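Inactive Zymogen C11 Protease (Parabacteroides distasonis, PDB 6MZO) is the inactive zymogen form of a clostripain-like C11 cysteine protease, which, like its relatives, probably cleaves peptide bonds once activated. Local coordinates at residues Gly27-Ser30 against Gln31-Ala35; Arg34-Lys37 against Glu38-Arg42; Asn191-Tyr195 against Gln196-Gly200. All coordinates share one frame; numbering follows the deposited sequence.

Contact 1. Residues Gly27-Ser30 against Gln31-Ala35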
loop_
_atom_site.group_PDB
_atom_site.type_symbol
_atom_site.label_atom_id
_atom_site.label_comp_id
_atom_site.label_asym_id
_atom_site.label_seq_id
_atom_site.Cartn_x
_atom_site.Cartn_y
_atom_site.Cartn_z
ATOM N N GLY A 27 2.902 12.700 -15.397
ATOM C CA GLY A 27 3.873 12.027 -16.251
ATOM C C GLY A 27 4.096 10.587 -15.852
ATOM O O GLY A 27 4.298 9.675 -16.676
ATOM N N TYR A 28 4.103 10.378 -14.547
ATOM C CA TYR A 28 4.283 9.033 -14.031
ATOM C C TYR A 28 3.088 8.105 -14.333
ATOM O O TYR A 28 3.233 6.894 -14.479
ATOM C CB TYR A 28 4.526 9.062 -12.538
ATOM C CG TYR A 28 5.906 9.564 -12.234
ATOM C CD1 TYR A 28 7.018 8.937 -12.779
ATOM C CD2 TYR A 28 6.101 10.673 -11.456
ATOM C CE1 TYR A 28 8.307 9.406 -12.538
ATOM C CE2 TYR A 28 7.391 11.147 -11.198
ATOM C CZ TYR A 28 8.484 10.501 -11.745
ATOM O OH TYR A 28 9.753 10.985 -11.492
ATOM N N VAL A 29 1.895 8.688 -14.387
ATOM C CA VAL A 29 0.733 7.887 -14.728
ATOM C C VAL A 29 0.906 7.411 -16.153
ATOM O O VAL A 29 0.706 6.239 -16.447
ATOM C CB VAL A 29 -0.608 8.677 -14.618
ATOM C CG1 VAL A 29 -1.753 7.813 -15.115
ATOM C CG2 VAL A 29 -0.880 9.071 -13.155
ATOM N N SER A 30 1.271 8.325 -17.035
ATOM C CA SER A 30 1.530 7.909 -18.437
ATOM C C SER A 30 2.608 6.836 -18.580
ATOM O O SER A 30 2.448 5.874 -19.383
ATOM C CB SER A 30 1.948 9.119 -19.308
ATOM O OG SER A 30 0.985 10.150 -19.254
ATOM N N GLN A 31 3.715 6.967 -17.849
ATOM C CA GLN A 31 4.760 5.919 -17.880
ATOM C C GLN A 31 4.249 4.590 -17.390
ATOM O O GLN A 31 4.551 3.548 -17.981
ATOM C CB GLN A 31 5.955 6.324 -17.005
ATOM C CG GLN A 31 7.101 5.355 -17.003
ATOM C CD GLN A 31 8.289 5.892 -16.181
ATOM O OE1 GLN A 31 8.416 7.104 -15.958
ATOM N NE2 GLN A 31 9.148 4.986 -15.723
ATOM N N ASN A 32 3.450 4.615 -16.315
ATOM C CA ASN A 32 2.875 3.357 -15.820
ATOM C C ASN A 32 1.894 2.764 -16.790
ATOM O O ASN A 32 1.832 1.532 -16.910
ATOM C CB ASN A 32 2.193 3.574 -14.472
ATOM C CG ASN A 32 3.209 3.605 -13.374
ATOM O OD1 ASN A 32 4.138 2.786 -13.368
ATOM N ND2 ASN A 32 3.114 4.587 -12.510
ATOM N N LEU A 33 1.114 3.590 -17.451
ATOM C CA LEU A 33 0.169 3.027 -18.470
ATOM C C LEU A 33 0.957 2.329 -19.601
ATOM O O LEU A 33 0.597 1.262 -20.084
ATOM C CB LEU A 33 -0.721 4.122 -19.055
ATOM C CG LEU A 33 -1.876 4.389 -18.065
ATOM C CD1 LEU A 33 -2.537 5.705 -18.460
ATOM C CD2 LEU A 33 -2.873 3.245 -18.170
ATOM N N ARG A 34 2.082 2.914 -19.994
ATOM C CA ARG A 34 2.948 2.271 -20.967
ATOM C C ARG A 34 3.440 0.894 -20.449
ATOM O O ARG A 34 3.460 -0.112 -21.207
ATOM C CB ARG A 34 4.145 3.225 -21.302
ATOM C CG ARG A 34 5.140 2.621 -22.307
ATOM C CD ARG A 34 6.306 1.903 -21.648
ATOM N NE ARG A 34 7.284 2.855 -21.145
ATOM C CZ ARG A 34 7.949 2.785 -19.998
ATOM N NH1 ARG A 34 8.837 3.757 -19.717
ATOM N NH2 ARG A 34 7.764 1.762 -19.152
ATOM N N ALA A 35 3.866 0.832 -19.172
ATOM C CA ALA A 35 4.357 -0.412 -18.614
ATOM C C ALA A 35 3.217 -1.474 -18.560
ATOM O O ALA A 35 3.471 -2.647 -18.825
ATOM C CB ALA A 35 4.933 -0.168 -17.195
#

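Contact 2. Residues Arg34-Lys37 against Glu38-Arg42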
loop_
_atom_site.group_PDB
_atom_site.type_symbol
_atom_site.label_atom_id
_atom_site.label_comp_id
_atom_site.label_asym_id
_atom_site.label_seq_id
_atom_site.Cartn_x
_atom_site.Cartn_y
_atom_site.Cartn_z
ATOM N N ARG A 34 2.082 2.914 -19.994
ATOM C CA ARG A 34 2.948 2.271 -20.967
ATOM C C ARG A 34 3.440 0.894 -20.449
ATOM O O ARG A 34 3.460 -0.112 -21.207
ATOM C CB ARG A 34 4.145 3.225 -21.302
ATOM C CG ARG A 34 5.140 2.621 -22.307
ATOM C CD ARG A 34 6.306 1.903 -21.648
ATOM N NE ARG A 34 7.284 2.855 -21.145
ATOM C CZ ARG A 34 7.949 2.785 -19.998
ATOM N NH1 ARG A 34 8.837 3.757 -19.717
ATOM N NH2 ARG A 34 7.764 1.762 -19.152
ATOM N N ALA A 35 3.866 0.832 -19.172
ATOM C CA ALA A 35 4.357 -0.412 -18.614
ATOM C C ALA A 35 3.217 -1.474 -18.560
ATOM O O ALA A 35 3.471 -2.647 -18.825
ATOM C CB ALA A 35 4.933 -0.168 -17.195
ATOM N N ILE A 36 2.019 -1.040 -18.193
ATOM C CA ILE A 36 0.872 -1.951 -18.114
ATOM C C ILE A 36 0.585 -2.493 -19.483
ATOM O O ILE A 36 0.343 -3.729 -19.626
ATOM C CB ILE A 36 -0.383 -1.205 -17.564
ATOM C CG1 ILE A 36 -0.168 -0.932 -16.069
ATOM C CG2 ILE A 36 -1.711 -2.000 -17.845
ATOM C CD1 ILE A 36 -1.095 0.201 -15.528
ATOM N N LYS A 37 0.557 -1.624 -20.489
ATOM C CA LYS A 37 0.287 -2.154 -21.865
ATOM C C LYS A 37 1.365 -3.133 -22.316
ATOM O O LYS A 37 1.058 -4.160 -22.940
ATOM C CB LYS A 37 0.181 -1.000 -22.851
ATOM C CG LYS A 37 -1.049 -0.142 -22.625
ATOM C CD LYS A 37 -0.858 1.327 -23.109
ATOM C CE LYS A 37 -0.885 1.452 -24.534
ATOM N NZ LYS A 37 -0.725 2.955 -24.953
ATOM N N GLU A 38 2.637 -2.854 -22.003
ATOM C CA GLU A 38 3.674 -3.818 -22.372
ATOM C C GLU A 38 3.500 -5.132 -21.595
ATOM O O GLU A 38 3.783 -6.235 -22.150
ATOM C CB GLU A 38 5.103 -3.261 -22.122
ATOM C CG GLU A 38 5.333 -2.110 -23.118
ATOM C CD GLU A 38 6.746 -1.609 -23.141
ATOM O OE1 GLU A 38 7.470 -1.813 -22.162
ATOM O OE2 GLU A 38 7.143 -1.018 -24.147
ATOM N N GLY A 39 3.081 -5.025 -20.350
ATOM C CA GLY A 39 2.927 -6.225 -19.515
ATOM C C GLY A 39 1.781 -7.098 -20.037
ATOM O O GLY A 39 1.913 -8.341 -20.062
ATOM N N ILE A 40 0.650 -6.470 -20.397
ATOM C CA ILE A 40 -0.413 -7.312 -20.983
ATOM C C ILE A 40 0.049 -7.967 -22.231
ATOM O O ILE A 40 -0.327 -9.149 -22.489
ATOM C CB ILE A 40 -1.668 -6.430 -21.312
ATOM C CG1 ILE A 40 -2.188 -5.798 -20.003
ATOM C CG2 ILE A 40 -2.729 -7.242 -22.089
ATOM C CD1 ILE A 40 -3.136 -4.568 -20.422
ATOM N N GLU A 41 0.771 -7.247 -23.098
ATOM C CA GLU A 41 1.174 -7.868 -24.348
ATOM C C GLU A 41 2.163 -9.030 -24.108
ATOM O O GLU A 41 2.229 -9.971 -24.913
ATOM C CB GLU A 41 1.820 -6.844 -25.310
ATOM C CG GLU A 41 0.896 -5.723 -25.752
ATOM C CD GLU A 41 1.632 -4.700 -26.625
ATOM O OE1 GLU A 41 1.740 -3.503 -26.222
ATOM O OE2 GLU A 41 2.132 -5.126 -27.684
ATOM N N ARG A 42 2.956 -8.921 -23.030
ATOM C CA ARG A 42 3.949 -9.951 -22.696
ATOM C C ARG A 42 3.301 -11.170 -22.087
ATOM O O ARG A 42 3.724 -12.274 -22.416
ATOM C CB ARG A 42 4.984 -9.412 -21.678
ATOM C CG ARG A 42 6.126 -10.402 -21.514
ATOM C CD ARG A 42 6.975 -9.960 -20.319
ATOM N NE ARG A 42 6.325 -10.415 -19.092
ATOM C CZ ARG A 42 6.934 -10.624 -17.916
ATOM N NH1 ARG A 42 8.286 -10.469 -17.779
ATOM N NH2 ARG A 42 6.211 -11.039 -16.888
HETATM O O HOH W 1 7.610 -0.671 -19.703
#

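Contact 3. Residues Asn191-Tyr195 against Gln196-Gly200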
loop_
_atom_site.group_PDB
_atom_site.type_symbol
_atom_site.label_atom_id
_atom_site.label_comp_id
_atom_site.label_asym_id
_atom_site.label_seq_id
_atom_site.Cartn_x
_atom_site.Cartn_y
_atom_site.Cartn_z
ATOM N N ASN A 191 8.138 5.718 -11.169
ATOM C CA ASN A 191 6.950 5.127 -11.725
ATOM C C ASN A 191 6.177 4.395 -10.635
ATOM O O ASN A 191 4.957 4.567 -10.515
ATOM C CB ASN A 191 7.309 4.184 -12.867
ATOM C CG ASN A 191 8.645 3.517 -12.657
ATOM O OD1 ASN A 191 9.432 3.942 -11.807
ATOM N ND2 ASN A 191 8.920 2.480 -13.437
ATOM N N GLY A 192 6.873 3.637 -9.796
ATOM C CA GLY A 192 6.121 2.736 -8.948
ATOM C C GLY A 192 6.398 1.253 -9.293
ATOM O O GLY A 192 7.571 0.908 -9.551
ATOM N N PHE A 193 5.361 0.402 -9.230
ATOM C CA PHE A 193 5.554 -1.027 -9.459
ATOM C C PHE A 193 5.946 -1.338 -10.913
ATOM O O PHE A 193 5.677 -0.554 -11.849
ATOM C CB PHE A 193 4.296 -1.841 -9.092
ATOM C CG PHE A 193 4.209 -2.208 -7.665
ATOM C CD1 PHE A 193 4.134 -1.235 -6.702
ATOM C CD2 PHE A 193 4.219 -3.575 -7.301
ATOM C CE1 PHE A 193 4.022 -1.621 -5.310
ATOM C CE2 PHE A 193 4.141 -3.954 -5.961
ATOM C CZ PHE A 193 4.008 -2.978 -4.972
ATOM N N PRO A 194 6.596 -2.494 -11.126
ATOM C CA PRO A 194 7.031 -2.862 -12.490
ATOM C C PRO A 194 5.880 -3.544 -13.211
ATOM O O PRO A 194 5.821 -4.782 -13.342
ATOM C CB PRO A 194 8.203 -3.816 -12.220
ATOM C CG PRO A 194 7.804 -4.530 -10.909
ATOM C CD PRO A 194 7.225 -3.332 -10.075
ATOM N N TYR A 195 4.912 -2.722 -13.611
ATOM C CA TYR A 195 3.705 -3.315 -14.192
ATOM C C TYR A 195 4.090 -4.152 -15.365
ATOM O O TYR A 195 3.387 -5.133 -15.702
ATOM C CB TYR A 195 2.662 -2.217 -14.609
ATOM C CG TYR A 195 2.122 -1.553 -13.355
ATOM C CD1 TYR A 195 1.206 -2.241 -12.561
ATOM C CD2 TYR A 195 2.632 -0.356 -12.897
ATOM C CE1 TYR A 195 0.731 -1.690 -11.352
ATOM C CE2 TYR A 195 2.175 0.219 -11.676
ATOM C CZ TYR A 195 1.234 -0.490 -10.909
ATOM O OH TYR A 195 0.828 0.020 -9.726
ATOM N N GLN A 196 5.203 -3.820 -16.047
ATOM C CA GLN A 196 5.491 -4.591 -17.268
ATOM C C GLN A 196 5.880 -6.053 -16.999
ATOM O O GLN A 196 5.934 -6.849 -17.977
ATOM C CB GLN A 196 6.616 -3.876 -18.041
ATOM C CG GLN A 196 8.013 -3.979 -17.367
ATOM C CD GLN A 196 8.247 -3.060 -16.176
ATOM O OE1 GLN A 196 7.426 -2.227 -15.766
ATOM N NE2 GLN A 196 9.459 -3.203 -15.596
ATOM N N THR A 197 6.044 -6.432 -15.732
ATOM C CA THR A 197 6.397 -7.812 -15.439
ATOM C C THR A 197 5.365 -8.497 -14.546
ATOM O O THR A 197 5.496 -9.709 -14.307
ATOM C CB THR A 197 7.788 -7.969 -14.724
ATOM O OG1 THR A 197 7.823 -7.280 -13.461
ATOM C CG2 THR A 197 8.911 -7.484 -15.601
ATOM N N ILE A 198 4.403 -7.781 -13.978
ATOM C CA ILE A 198 3.483 -8.424 -12.993
ATOM C C ILE A 198 2.042 -8.667 -13.498
ATOM O O ILE A 198 1.162 -9.096 -12.711
ATOM C CB ILE A 198 3.331 -7.628 -11.698
ATOM C CG1 ILE A 198 2.930 -6.183 -11.997
ATOM C CG2 ILE A 198 4.786 -7.610 -10.999
ATOM C CD1 ILE A 198 2.417 -5.414 -10.661
ATOM N N MET A 199 1.782 -8.253 -14.748
ATOM C CA MET A 199 0.349 -8.300 -15.148
ATOM C C MET A 199 -0.184 -9.745 -15.123
ATOM O O MET A 199 -1.302 -9.986 -14.531
ATOM C CB MET A 199 0.139 -7.692 -16.560
ATOM C CG MET A 199 0.557 -6.182 -16.626
ATOM S SD MET A 199 -0.192 -5.157 -15.364
ATOM C CE MET A 199 -1.966 -5.479 -15.701
ATOM N N GLY A 200 0.498 -10.679 -15.757
ATOM C CA GLY A 200 0.017 -12.073 -15.660
ATOM C C GLY A 200 -0.147 -12.576 -14.210
ATOM O O GLY A 200 -1.133 -13.334 -13.925
HETATM O O HOH W 2 7.924 0.263 -15.061
#

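Contact 1. Residues Gly27-Ser30 against Gln31-Ala35
Tyr28 O takes the backbone N-H of Asn32 at 2.9 Å, and the amide of the same asparagine hangs close by, its ND2 3.0 Å from Tyr28 O at an angle too poor for a bond. That ND2 is instead hydrogen-bonded to Asn191 O. With CG anti to the carbonyl carbon and beside its own backbone N (chi1 -80°), the Asn32 side chain leans back along the helix and lies over the preceding turn. Three sister bonds complete the ladder, from the N-H groups of Gln31, Leu33 and Arg34 to the carbonyls of Gly27, Val29 and Ser30.

One turn apart, Val29 and Leu33 lie side by side and point the same way, CG1 of Val29 touching CD1 of Leu33 at 4.0 Å; both also pack on Thr54 of strand 49-54. On another flank Gln31 runs extended beside the Tyr28 ring, its OE1 3.9 Å from Tyr28 CD1 and the amide turned 46° from the ring plane. Ser30 OG is hydrogen-bonded to Lys56 NZ.

The whole is an i to i+4 ladder in the first turns of an amphipathic helix, the one that connects parallel strands 14-19 and 49-54 in a beta-alpha-beta crossover.

Contact 2. Residues Arg34-Lys37 against Glu38-Arg42
Arg34 and Glu38 meet one turn apart in the second half of helix 26-43, the helix of the beta-alpha-beta unit between strands 14-19 and 49-54. The backbone bonds are the regular i to i+4 set: Glu38, Gly39, Ile40 and Glu41 give their N-H groups to the carbonyls of Arg34, Ala35, Ile36 and Lys37. The Gly39 bond is the most bent of the four, at 146°.

Apolar packing runs along the inner flank. CG2 of Ile36 meets CD1 of Ile40 at 3.9 Å as the two branched chains cross, and both isoleucines rest on Leu50 and Leu66 of the sheet. Their neighbour Ala35 faces Tyr195 and Gln196 of helix 195-203.

Arg34 and Glu38 lie on the exposed flank. Anti at chi1 and bent at chi2 (-93°), Arg34 brings its CD to 3.8 Å from Glu38 CD; chi3 then turns the guanidinium, its plane 32° from the carboxylate. The charged ends do not join directly, since Arg34 NH2 and Glu38 OE1 are 4.7 Å apart; any attraction is therefore probably modest. A water gives a proton to Glu38 OE1 at 2.7 Å; its link to Arg34 NH2 is weak and, at 2.5 Å, doubtfully short.

Contact 3. Residues Asn191-Tyr195 against Gln196-Gly200
An inverse gamma turn centred on Pro194 leads straight into the weakly bonded helix 195-203, and Pro194 O is where the first turn gathers. Thr197 N donates to Pro194 O at 2.9 Å, with an N-H...O angle of 169°, coming from above the carbonyl plane, 45° out of it. Ile198 N adds a weak, long bond to the same oxygen and another weak one to Tyr195 O. Thr197 OG1 also lies 3.2 Å from Pro194 O, brought there by a chi1 of 60° that tucks the hydroxyl between its own backbone N and carbonyl carbon.

Gln196 folds back through both chi1 and chi2, laying its amide against the proline: NE2 is 3.7 Å from Pro194 CB. Its OE1 accepts a proton from a water at 2.6 Å, and the water in turn takes one from Asn191 ND2, though Asn191 is poorly ordered.

On the apolar side CD1 of Ile198 touches both aromatics, 3.9 Å from Tyr195 CD1 and 4.2 Å from Phe193 CD2. The sulfur of Met199 comes to the edge of the Tyr195 ring, close to its plane, while Phe193 CB packs over one face of that ring.

Tyr195 OH is hydrogen-bonded to Asp161 OD2. Phe193 and Ile198 pack on Leu159 of strand 155-162, Phe193 also meets Phe216 of helix 209-220, and Tyr195 turns its flank to Asn32 and Ile36 of helix 26-43.

Overall arrangement
Contacts 1 and 2 follow one another along helix 26-43, sharing Arg34 and Ala35, with centres 11 Å apart; contact 3 comes much later in the chain, where the loop after strand 178-183 enters helix 195-203. Yet contact 3 lies beside both, its centre 11 Å from contact 1 and 8 Å from contact 2. Gly39 CA packs on Met199 CG at 3.7 Å, and Ala35 O lies 3.5 Å from Gln196 CB. Helix 26-43, which carries contacts 1 and 2, thus touches central and outer strands of the large mixed sheet and packs against residues 191-200 of contact 3, on the same side of the chain's centre.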